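Fimbrial structural subunit (Actinomyces naeslundii, PDB 3QDH) forms the shaft of Actinomyces type 2 fimbriae and, as an adhesin, mediates interactions with streptococci and host cells during oral biofilm development. Local coordinates at residues A[21-32]-A[100-111]; A[192-200]-A[238-249]. All coordinates share one frame; numbering follows the deposited sequence.

The two contacts show two ways of joining chain segments, each inside its own module, and they follow one another in sequence. Interaction 1 pairs strands 23-31 and 102-111 by a ladder of backbone hydrogen bonds within the part related to the Sgo0707 N2 adhesin domain; interaction 2 ties a loop to strand 245-254 in the SpaA-like part by a disulfide and a sandwiched tyrosine. Their centres lie about 27 Å apart and their nearest atoms about 9 Å, without touching. Zinc, bound by Asp70, Asp73 and Glu90, belongs to the first module: the side chain of Val103 is about 13 Å from the ion, while interaction 2 lies away from that site.

Interaction 1 of 2, residues A[21-32]-A[100-111]; sequences GSLIKFPVSSTA and GKKVSAVFQGKV
Ile24 CG1 (chi1 -63°) and Val111 CG2 each stand anti to their own carbonyl carbon, which brings Ile24 CG1 to 3.5 Å from Val111 CG2. On the same face, Val28 CG2 presses on the Phe107 ring, 3.5 Å from Phe107 CD2. The opposite face is more polar: Lys25 runs extended alongside Gln108, pointing the same way, and Lys25 CE lies 3.6 Å from Gln108 OE1, an oxygen hydrogen-bonded to Thr60 OG1. Lys25 CB also rests on Val106 CG1.

Between the two layers of side chains the antiparallel backbones, 156° between strand directions, exchange regular pairs of bonds. Phe26 N reaches Phe107 O at 2.7 Å, a bond returned by Phe107 N to Phe26 O. Gly109 N to Ile24 O is weak at 3.3 Å. The ladder runs on past the strand ends, where Gly100 N bonds Ala32 O at 2.8 Å.

Strands 7-8 and 57-64 continue the sheet beyond strands 23-31 and 102-111, respectively. Val103, Ala105 and Phe107 pack on strand 82-87 of a second sheet, face-to-face packing consistent with a CnaA (DEv-IgG) type domain, while Ile24 and Val111 lean on Trp158 of strand 154-165.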
loop_
_atom_site.group_PDB
_atom_site.type_symbol
_atom_site.label_atom_id
_atom_site.label_comp_id
_atom_site.label_asym_id
_atom_site.label_seq_id
_atom_site.Cartn_x
_atom_site.Cartn_y
_atom_site.Cartn_z
ATOM N N GLY A 21 8.200 5.368 0.512
ATOM C CA GLY A 21 8.494 5.495 -0.917
ATOM C C GLY A 21 8.045 4.288 -1.717
ATOM O O GLY A 21 8.123 4.291 -2.949
ATOM N N SER A 22 7.599 3.246 -1.015
ATOM C CA SER A 22 6.996 2.072 -1.643
ATOM C C SER A 22 5.522 2.344 -1.955
ATOM O O SER A 22 4.892 3.220 -1.351
ATOM C CB SER A 22 7.090 0.854 -0.724
ATOM O OG SER A 22 8.436 0.490 -0.468
ATOM N N LEU A 23 4.973 1.584 -2.895
ATOM C CA LEU A 23 3.533 1.629 -3.142
ATOM C C LEU A 23 2.768 0.796 -2.114
ATOM O O LEU A 23 3.264 -0.223 -1.631
ATOM C CB LEU A 23 3.213 1.108 -4.551
ATOM C CG LEU A 23 3.751 1.899 -5.744
ATOM C CD1 LEU A 23 3.600 1.089 -7.017
ATOM C CD2 LEU A 23 3.060 3.247 -5.875
ATOM N N ILE A 24 1.567 1.244 -1.760
ATOM C CA ILE A 24 0.582 0.336 -1.174
ATOM C C ILE A 24 -0.442 0.091 -2.278
ATOM O O ILE A 24 -0.908 1.037 -2.914
ATOM C CB ILE A 24 -0.136 0.912 0.081
ATOM C CG1 ILE A 24 0.853 1.165 1.226
ATOM C CG2 ILE A 24 -1.220 -0.048 0.563
ATOM C CD1 ILE A 24 0.217 1.829 2.456
ATOM N N LYS A 25 -0.750 -1.183 -2.509
ATOM C CA LYS A 25 -1.709 -1.592 -3.528
ATOM C C LYS A 25 -2.947 -2.222 -2.903
ATOM O O LYS A 25 -2.851 -3.144 -2.081
ATOM C CB LYS A 25 -1.055 -2.559 -4.530
ATOM C CG LYS A 25 -0.114 -1.846 -5.483
ATOM C CD LYS A 25 0.440 -2.767 -6.556
ATOM C CE LYS A 25 1.461 -2.025 -7.405
ATOM N NZ LYS A 25 1.776 -2.788 -8.645
ATOM N N PHE A 26 -4.106 -1.705 -3.310
ATOM C CA PHE A 26 -5.392 -2.130 -2.772
ATOM C C PHE A 26 -6.250 -2.763 -3.859
ATOM O O PHE A 26 -6.831 -2.034 -4.668
ATOM C CB PHE A 26 -6.198 -0.933 -2.253
ATOM C CG PHE A 26 -5.543 -0.137 -1.157
ATOM C CD1 PHE A 26 -5.455 -0.639 0.143
ATOM C CD2 PHE A 26 -5.096 1.160 -1.403
ATOM C CE1 PHE A 26 -4.886 0.118 1.168
ATOM C CE2 PHE A 26 -4.527 1.932 -0.376
ATOM C CZ PHE A 26 -4.421 1.408 0.907
ATOM N N PRO A 27 -6.364 -4.103 -3.869
ATOM C CA PRO A 27 -7.341 -4.765 -4.742
ATOM C C PRO A 27 -8.781 -4.426 -4.334
ATOM O O PRO A 27 -9.143 -4.526 -3.153
ATOM C CB PRO A 27 -7.031 -6.260 -4.560
ATOM C CG PRO A 27 -5.651 -6.304 -3.993
ATOM C CD PRO A 27 -5.536 -5.078 -3.138
ATOM N N VAL A 28 -9.572 -3.970 -5.306
ATOM C CA VAL A 28 -10.962 -3.582 -5.084
ATOM C C VAL A 28 -11.809 -4.361 -6.082
ATOM O O VAL A 28 -11.451 -4.443 -7.263
ATOM C CB VAL A 28 -11.175 -2.038 -5.271
ATOM C CG1 VAL A 28 -12.659 -1.692 -5.358
ATOM C CG2 VAL A 28 -10.513 -1.247 -4.132
ATOM N N SER A 29 -12.905 -4.958 -5.621
ATOM C CA SER A 29 -13.780 -5.703 -6.531
ATOM C C SER A 29 -15.273 -5.613 -6.190
ATOM O O SER A 29 -15.660 -5.453 -5.032
ATOM C CB SER A 29 -13.334 -7.170 -6.679
ATOM O OG SER A 29 -13.606 -7.910 -5.512
ATOM N N SER A 30 -16.096 -5.714 -7.230
ATOM C CA SER A 30 -17.542 -5.724 -7.090
ATOM C C SER A 30 -18.123 -6.799 -8.014
ATOM O O SER A 30 -17.798 -6.849 -9.209
ATOM C CB SER A 30 -18.107 -4.343 -7.447
ATOM O OG SER A 30 -19.513 -4.309 -7.244
ATOM N N THR A 31 -18.966 -7.664 -7.462
ATOM C CA THR A 31 -19.595 -8.712 -8.267
ATOM C C THR A 31 -20.682 -8.081 -9.136
ATOM O O THR A 31 -21.559 -7.388 -8.629
ATOM C CB THR A 31 -20.199 -9.817 -7.383
ATOM O OG1 THR A 31 -19.149 -10.470 -6.657
ATOM C CG2 THR A 31 -20.934 -10.851 -8.246
ATOM N N ALA A 32 -20.604 -8.308 -10.451
ATOM C CA ALA A 32 -21.587 -7.754 -11.376
ATOM C C ALA A 32 -22.967 -8.382 -11.154
ATOM O O ALA A 32 -23.097 -9.615 -11.102
ATOM C CB ALA A 32 -21.121 -7.938 -12.832
ATOM N N GLY A 100 -22.551 -12.070 -12.296
ATOM C CA GLY A 100 -21.853 -12.869 -11.283
ATOM C C GLY A 100 -20.330 -12.827 -11.332
ATOM O O GLY A 100 -19.661 -13.453 -10.502
ATOM N N LYS A 101 -19.769 -12.108 -12.304
ATOM C CA LYS A 101 -18.319 -12.024 -12.433
ATOM C C LYS A 101 -17.776 -10.786 -11.742
ATOM O O LYS A 101 -18.444 -9.737 -11.707
ATOM C CB LYS A 101 -17.881 -12.043 -13.904
ATOM C CG LYS A 101 -18.425 -13.230 -14.732
ATOM C CD LYS A 101 -17.822 -14.574 -14.313
ATOM C CE LYS A 101 -18.260 -15.683 -15.279
ATOM N NZ LYS A 101 -18.398 -16.997 -14.591
ATOM N N LYS A 102 -16.557 -10.893 -11.216
ATOM C CA LYS A 102 -15.943 -9.761 -10.520
ATOM C C LYS A 102 -15.335 -8.693 -11.418
ATOM O O LYS A 102 -14.498 -8.977 -12.287
ATOM C CB LYS A 102 -14.929 -10.236 -9.476
ATOM C CG LYS A 102 -15.586 -10.785 -8.216
ATOM C CD LYS A 102 -14.544 -11.353 -7.252
ATOM C CE LYS A 102 -15.207 -12.270 -6.225
ATOM N NZ LYS A 102 -14.225 -13.232 -5.623
ATOM N N VAL A 103 -15.788 -7.458 -11.199
ATOM C CA VAL A 103 -15.208 -6.268 -11.800
ATOM C C VAL A 103 -14.225 -5.701 -10.776
ATOM O O VAL A 103 -14.617 -5.431 -9.634
ATOM C CB VAL A 103 -16.281 -5.190 -12.066
ATOM C CG1 VAL A 103 -15.668 -4.036 -12.836
ATOM C CG2 VAL A 103 -17.512 -5.784 -12.807
ATOM N N SER A 104 -12.969 -5.512 -11.177
ATOM C CA SER A 104 -11.928 -5.131 -10.221
ATOM C C SER A 104 -10.875 -4.164 -10.753
ATOM O O SER A 104 -10.726 -3.973 -11.960
ATOM C CB SER A 104 -11.255 -6.390 -9.638
ATOM O OG SER A 104 -10.586 -7.123 -10.647
ATOM N N ALA A 105 -10.159 -3.538 -9.821
ATOM C CA ALA A 105 -8.973 -2.770 -10.128
ATOM C C ALA A 105 -8.099 -2.725 -8.886
ATOM O O ALA A 105 -8.556 -3.035 -7.786
ATOM C CB ALA A 105 -9.339 -1.364 -10.579
ATOM N N VAL A 106 -6.841 -2.347 -9.066
ATOM C CA VAL A 106 -5.926 -2.199 -7.938
ATOM C C VAL A 106 -5.627 -0.712 -7.789
ATOM O O VAL A 106 -4.955 -0.123 -8.639
ATOM C CB VAL A 106 -4.619 -3.003 -8.158
ATOM C CG1 VAL A 106 -3.629 -2.765 -7.014
ATOM C CG2 VAL A 106 -4.914 -4.501 -8.298
ATOM N N PHE A 107 -6.145 -0.099 -6.727
ATOM C CA PHE A 107 -5.844 1.299 -6.442
ATOM C C PHE A 107 -4.526 1.365 -5.695
ATOM O O PHE A 107 -4.185 0.438 -4.954
ATOM C CB PHE A 107 -6.980 1.949 -5.648
ATOM C CG PHE A 107 -8.260 2.059 -6.428
ATOM C CD1 PHE A 107 -8.576 3.229 -7.102
ATOM C CD2 PHE A 107 -9.127 0.964 -6.530
ATOM C CE1 PHE A 107 -9.752 3.324 -7.846
ATOM C CE2 PHE A 107 -10.304 1.050 -7.260
ATOM C CZ PHE A 107 -10.620 2.234 -7.920
ATOM N N GLN A 108 -3.780 2.448 -5.891
ATOM C CA GLN A 108 -2.429 2.513 -5.347
ATOM C C GLN A 108 -1.910 3.925 -5.168
ATOM O O GLN A 108 -2.377 4.865 -5.807
ATOM C CB GLN A 108 -1.465 1.712 -6.231
ATOM C CG GLN A 108 -1.457 2.163 -7.674
ATOM C CD GLN A 108 -0.760 1.169 -8.577
ATOM O OE1 GLN A 108 -1.196 0.019 -8.721
ATOM N NE2 GLN A 108 0.321 1.607 -9.197
ATOM N N GLY A 109 -0.921 4.058 -4.296
ATOM C CA GLY A 109 -0.261 5.332 -4.065
ATOM C C GLY A 109 1.073 5.083 -3.390
ATOM O O GLY A 109 1.307 4.002 -2.847
ATOM N N LYS A 110 1.946 6.080 -3.435
ATOM C CA LYS A 110 3.279 5.979 -2.837
ATOM C C LYS A 110 3.251 6.496 -1.398
ATOM O O LYS A 110 2.745 7.587 -1.147
ATOM C CB LYS A 110 4.278 6.790 -3.665
ATOM C CG LYS A 110 5.735 6.536 -3.302
ATOM C CD LYS A 110 6.701 7.210 -4.273
ATOM C CE LYS A 110 7.162 8.566 -3.757
ATOM N NZ LYS A 110 8.274 9.112 -4.596
ATOM N N VAL A 111 3.793 5.718 -0.465
ATOM C CA VAL A 111 3.785 6.096 0.957
ATOM C C VAL A 111 4.802 7.211 1.176
ATOM O O VAL A 111 5.987 7.038 0.881
ATOM C CB VAL A 111 4.128 4.903 1.890
ATOM C CG1 VAL A 111 4.096 5.333 3.365
ATOM C CG2 VAL A 111 3.166 3.764 1.680
#

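Interaction 2 of 2, residues A[192-200]-A[238-249]; sequences YAGTCTKDK and DNQKDATARCYV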
loop_
_atom_site.group_PDB
_atom_site.type_symbol
_atom_site.label_atom_id
_atom_site.label_comp_id
_atom_site.label_asym_id
_atom_site.label_seq_id
_atom_site.Cartn_x
_atom_site.Cartn_y
_atom_site.Cartn_z
ATOM N N TYR A 192 7.520 -10.622 14.404
ATOM C CA TYR A 192 6.540 -10.207 15.421
ATOM C C TYR A 192 6.846 -10.647 16.861
ATOM O O TYR A 192 5.945 -10.721 17.708
ATOM C CB TYR A 192 5.122 -10.605 14.985
ATOM C CG TYR A 192 4.676 -9.861 13.746
ATOM C CD1 TYR A 192 4.132 -8.577 13.840
ATOM C CD2 TYR A 192 4.823 -10.424 12.482
ATOM C CE1 TYR A 192 3.734 -7.882 12.703
ATOM C CE2 TYR A 192 4.433 -9.736 11.338
ATOM C CZ TYR A 192 3.889 -8.470 11.458
ATOM O OH TYR A 192 3.499 -7.792 10.332
ATOM N N ALA A 193 8.127 -10.894 17.129
ATOM C CA ALA A 193 8.619 -11.285 18.454
ATOM C C ALA A 193 8.233 -10.301 19.549
ATOM O O ALA A 193 8.106 -9.101 19.301
ATOM C CB ALA A 193 10.124 -11.432 18.418
ATOM N N GLY A 194 8.054 -10.818 20.763
ATOM C CA GLY A 194 7.865 -9.971 21.942
ATOM C C GLY A 194 9.144 -9.213 22.246
ATOM O O GLY A 194 9.108 -8.067 22.701
ATOM N N THR A 195 10.275 -9.868 21.987
ATOM C CA THR A 195 11.599 -9.259 22.086
ATOM C C THR A 195 12.334 -9.492 20.768
ATOM O O THR A 195 12.622 -10.637 20.404
ATOM C CB THR A 195 12.408 -9.854 23.266
ATOM O OG1 THR A 195 11.699 -9.631 24.493
ATOM C CG2 THR A 195 13.803 -9.222 23.356
ATOM N N CYS A 196 12.629 -8.402 20.061
ATOM C CA CYS A 196 13.241 -8.469 18.728
ATOM C C CYS A 196 14.671 -9.027 18.741
ATOM O O CYS A 196 15.427 -8.803 19.688
ATOM C CB CYS A 196 13.198 -7.095 18.047
ATOM S SG CYS A 196 11.517 -6.442 17.792
ATOM N N THR A 197 15.021 -9.733 17.667
ATOM C CA THR A 197 16.260 -10.511 17.567
ATOM C C THR A 197 17.158 -10.020 16.416
ATOM O O THR A 197 16.688 -9.339 15.499
ATOM C CB THR A 197 15.921 -12.025 17.393
ATOM O OG1 THR A 197 15.150 -12.477 18.514
ATOM C CG2 THR A 197 17.173 -12.882 17.276
ATOM N N LYS A 198 18.444 -10.366 16.471
ATOM C CA LYS A 198 19.414 -10.013 15.425
ATOM C C LYS A 198 19.229 -10.780 14.106
ATOM O O LYS A 198 19.826 -10.418 13.090
ATOM C CB LYS A 198 20.849 -10.218 15.931
ATOM C CG LYS A 198 21.342 -9.165 16.911
ATOM C CD LYS A 198 22.784 -9.448 17.334
ATOM C CE LYS A 198 23.389 -8.300 18.135
ATOM N NZ LYS A 198 22.687 -8.016 19.421
ATOM N N ASP A 199 18.410 -11.833 14.129
ATOM C CA ASP A 199 18.198 -12.700 12.961
ATOM C C ASP A 199 17.488 -12.004 11.798
ATOM O O ASP A 199 16.379 -11.488 11.954
ATOM C CB ASP A 199 17.441 -13.969 13.366
ATOM C CG ASP A 199 18.337 -14.993 14.027
ATOM O OD1 ASP A 199 18.282 -15.121 15.268
ATOM O OD2 ASP A 199 19.111 -15.660 13.306
ATOM N N LYS A 200 18.134 -12.012 10.632
ATOM C CA LYS A 200 17.646 -11.283 9.461
ATOM C C LYS A 200 17.546 -12.166 8.214
ATOM O O LYS A 200 18.093 -13.273 8.180
ATOM C CB LYS A 200 18.541 -10.063 9.182
ATOM C CG LYS A 200 19.900 -10.386 8.554
ATOM C CD LYS A 200 20.792 -9.150 8.457
ATOM C CE LYS A 200 21.987 -9.377 7.533
ATOM N NZ LYS A 200 22.961 -10.384 8.053
ATOM N N ASP A 238 3.101 -12.770 5.527
ATOM C CA ASP A 238 4.155 -11.935 6.120
ATOM C C ASP A 238 3.497 -10.866 7.010
ATOM O O ASP A 238 3.895 -9.699 7.013
ATOM C CB ASP A 238 5.022 -11.302 5.010
ATOM C CG ASP A 238 6.109 -10.378 5.547
ATOM O OD1 ASP A 238 6.769 -10.740 6.548
ATOM O OD2 ASP A 238 6.312 -9.291 4.952
ATOM N N ASN A 239 2.472 -11.282 7.752
ATOM C CA ASN A 239 1.615 -10.357 8.480
ATOM C C ASN A 239 1.161 -10.936 9.808
ATOM O O ASN A 239 1.171 -12.153 9.998
ATOM C CB ASN A 239 0.386 -9.991 7.627
ATOM C CG ASN A 239 -0.468 -8.891 8.253
ATOM O OD1 ASN A 239 0.050 -7.871 8.712
ATOM N ND2 ASN A 239 -1.790 -9.088 8.251
ATOM N N GLN A 240 0.783 -10.051 10.725
ATOM C CA GLN A 240 0.052 -10.420 11.927
ATOM C C GLN A 240 -1.037 -9.371 12.119
ATOM O O GLN A 240 -0.766 -8.236 12.518
ATOM C CB GLN A 240 0.982 -10.514 13.146
ATOM C CG GLN A 240 0.522 -11.530 14.182
ATOM C CD GLN A 240 1.565 -11.805 15.251
ATOM O OE1 GLN A 240 2.371 -12.729 15.130
ATOM N NE2 GLN A 240 1.550 -11.005 16.307
ATOM N N LYS A 241 -2.271 -9.770 11.813
ATOM C CA LYS A 241 -3.423 -8.869 11.670
ATOM C C LYS A 241 -3.578 -7.793 12.755
ATOM O O LYS A 241 -3.805 -6.620 12.444
ATOM C CB LYS A 241 -4.709 -9.702 11.569
ATOM C CG LYS A 241 -5.952 -8.958 11.096
ATOM C CD LYS A 241 -7.211 -9.743 11.481
ATOM C CE LYS A 241 -8.440 -9.306 10.700
ATOM N NZ LYS A 241 -8.791 -7.873 10.911
ATOM N N ASP A 242 -3.463 -8.191 14.018
ATOM C CA ASP A 242 -3.734 -7.278 15.131
ATOM C C ASP A 242 -2.466 -6.716 15.788
ATOM O O ASP A 242 -2.491 -6.310 16.955
ATOM C CB ASP A 242 -4.630 -7.962 16.180
ATOM C CG ASP A 242 -6.047 -8.223 15.669
ATOM O OD1 ASP A 242 -6.703 -7.279 15.170
ATOM O OD2 ASP A 242 -6.510 -9.378 15.777
ATOM N N ALA A 243 -1.367 -6.675 15.039
ATOM C CA ALA A 243 -0.085 -6.224 15.593
ATOM C C ALA A 243 0.139 -4.719 15.444
ATOM O O ALA A 243 -0.183 -4.121 14.410
ATOM C CB ALA A 243 1.063 -7.013 15.002
ATOM N N THR A 244 0.677 -4.118 16.505
ATOM C CA THR A 244 0.918 -2.679 16.564
ATOM C C THR A 244 2.418 -2.370 16.601
ATOM O O THR A 244 2.815 -1.218 16.782
ATOM C CB THR A 244 0.263 -2.046 17.812
ATOM O OG1 THR A 244 0.621 -2.810 18.972
ATOM C CG2 THR A 244 -1.251 -1.995 17.675
ATOM N N ALA A 245 3.234 -3.409 16.445
ATOM C CA ALA A 245 4.690 -3.290 16.420
ATOM C C ALA A 245 5.289 -4.407 15.569
ATOM O O ALA A 245 4.739 -5.503 15.516
ATOM C CB ALA A 245 5.261 -3.334 17.844
ATOM N N ARG A 246 6.409 -4.121 14.901
ATOM C CA ARG A 246 7.104 -5.109 14.071
ATOM C C ARG A 246 8.621 -4.970 14.205
ATOM O O ARG A 246 9.137 -3.853 14.326
ATOM C CB ARG A 246 6.687 -4.978 12.598
ATOM C CG ARG A 246 7.128 -6.144 11.716
ATOM C CD ARG A 246 6.905 -5.876 10.232
ATOM N NE ARG A 246 7.673 -6.799 9.392
ATOM C CZ ARG A 246 7.155 -7.758 8.628
ATOM N NH1 ARG A 246 5.839 -7.948 8.564
ATOM N NH2 ARG A 246 7.960 -8.531 7.913
ATOM N N CYS A 247 9.321 -6.105 14.179
ATOM C CA CYS A 247 10.781 -6.148 14.291
ATOM C C CYS A 247 11.487 -6.006 12.947
ATOM O O CYS A 247 11.068 -6.586 11.934
ATOM C CB CYS A 247 11.250 -7.457 14.934
ATOM S SG CYS A 247 10.634 -7.813 16.579
ATOM N N TYR A 248 12.572 -5.237 12.964
ATOM C CA TYR A 248 13.503 -5.146 11.850
ATOM C C TYR A 248 14.935 -5.321 12.372
ATOM O O TYR A 248 15.162 -5.341 13.586
ATOM C CB TYR A 248 13.368 -3.799 11.144
ATOM C CG TYR A 248 12.140 -3.651 10.276
ATOM C CD1 TYR A 248 12.206 -3.895 8.906
ATOM C CD2 TYR A 248 10.919 -3.246 10.818
ATOM C CE1 TYR A 248 11.088 -3.754 8.094
ATOM C CE2 TYR A 248 9.786 -3.099 10.010
ATOM C CZ TYR A 248 9.884 -3.357 8.649
ATOM O OH TYR A 248 8.791 -3.214 7.831
ATOM N N VAL A 249 15.884 -5.458 11.449
ATOM C CA VAL A 249 17.297 -5.636 11.794
ATOM C C VAL A 249 18.151 -4.544 11.139
ATOM O O VAL A 249 18.202 -4.425 9.909
ATOM C CB VAL A 249 17.809 -7.050 11.406
ATOM C CG1 VAL A 249 19.311 -7.181 11.656
ATOM C CG2 VAL A 249 17.050 -8.125 12.176
HETATM O O HOH W 1 14.572 -7.735 14.882
#
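Tyr192 and Gln240 lie against each other with their side chains running in opposite senses, and the tyrosine can be followed outward as an example of a ring gripped on both faces. Tyr192 CB lies 3.5 Å from Gln240 OE1. At the ring, Gln240 CB sits over the centre of one face, 3.6 Å from the Tyr192 centroid and almost on the ring normal, a well-centred CH-pi contact. Arg246 CG covers the opposite face, offset toward the rim. Tyr192 CE1 lies 3.6 Å from Ala243 CB, and CD1 touches the same methyl and also approaches Ala245 O. At the tip, Tyr192 OH accepts a hydrogen bond from Arg246 NH1 at 2.9 Å, bent to 133° at the hydrogen. The same hydroxyl is hydrogen-bonded to Ile228 O as well.

Arg246 reaches that hydroxyl because its chain is extended from CG to NE, with CG anti to the backbone N. Its guanidinium, 75° from the ring plane, also grips Asp238 end-on: NH1 donates to the backbone O, and Arg246 NH2 forms a salt bridge with Asp238 OD1 at 2.9 Å. Asp238 OD2 is hydrogen-bonded to Tyr18 OH. These bonds limit the rotation of the guanidinium and should help hold the arginine against the tyrosine.

Farther along, Cys196 SG and Cys247 SG are joined at 2.0 Å with a chi3 of -79°. Val249 packs against residues 197-200, with Val249 CG2 3.4 Å from Asp199 O and its CB against Lys200 CB. A water donates to both Thr197 O and Tyr248 O, bridging the two backbones.

Together these contacts fasten the loop between strands 182-188 and 200-201 to strand 245-254, with a disulfide that pins a connecting loop to a strand of the SpaA-like prealbumin fold, the CnaB type of pilin domain.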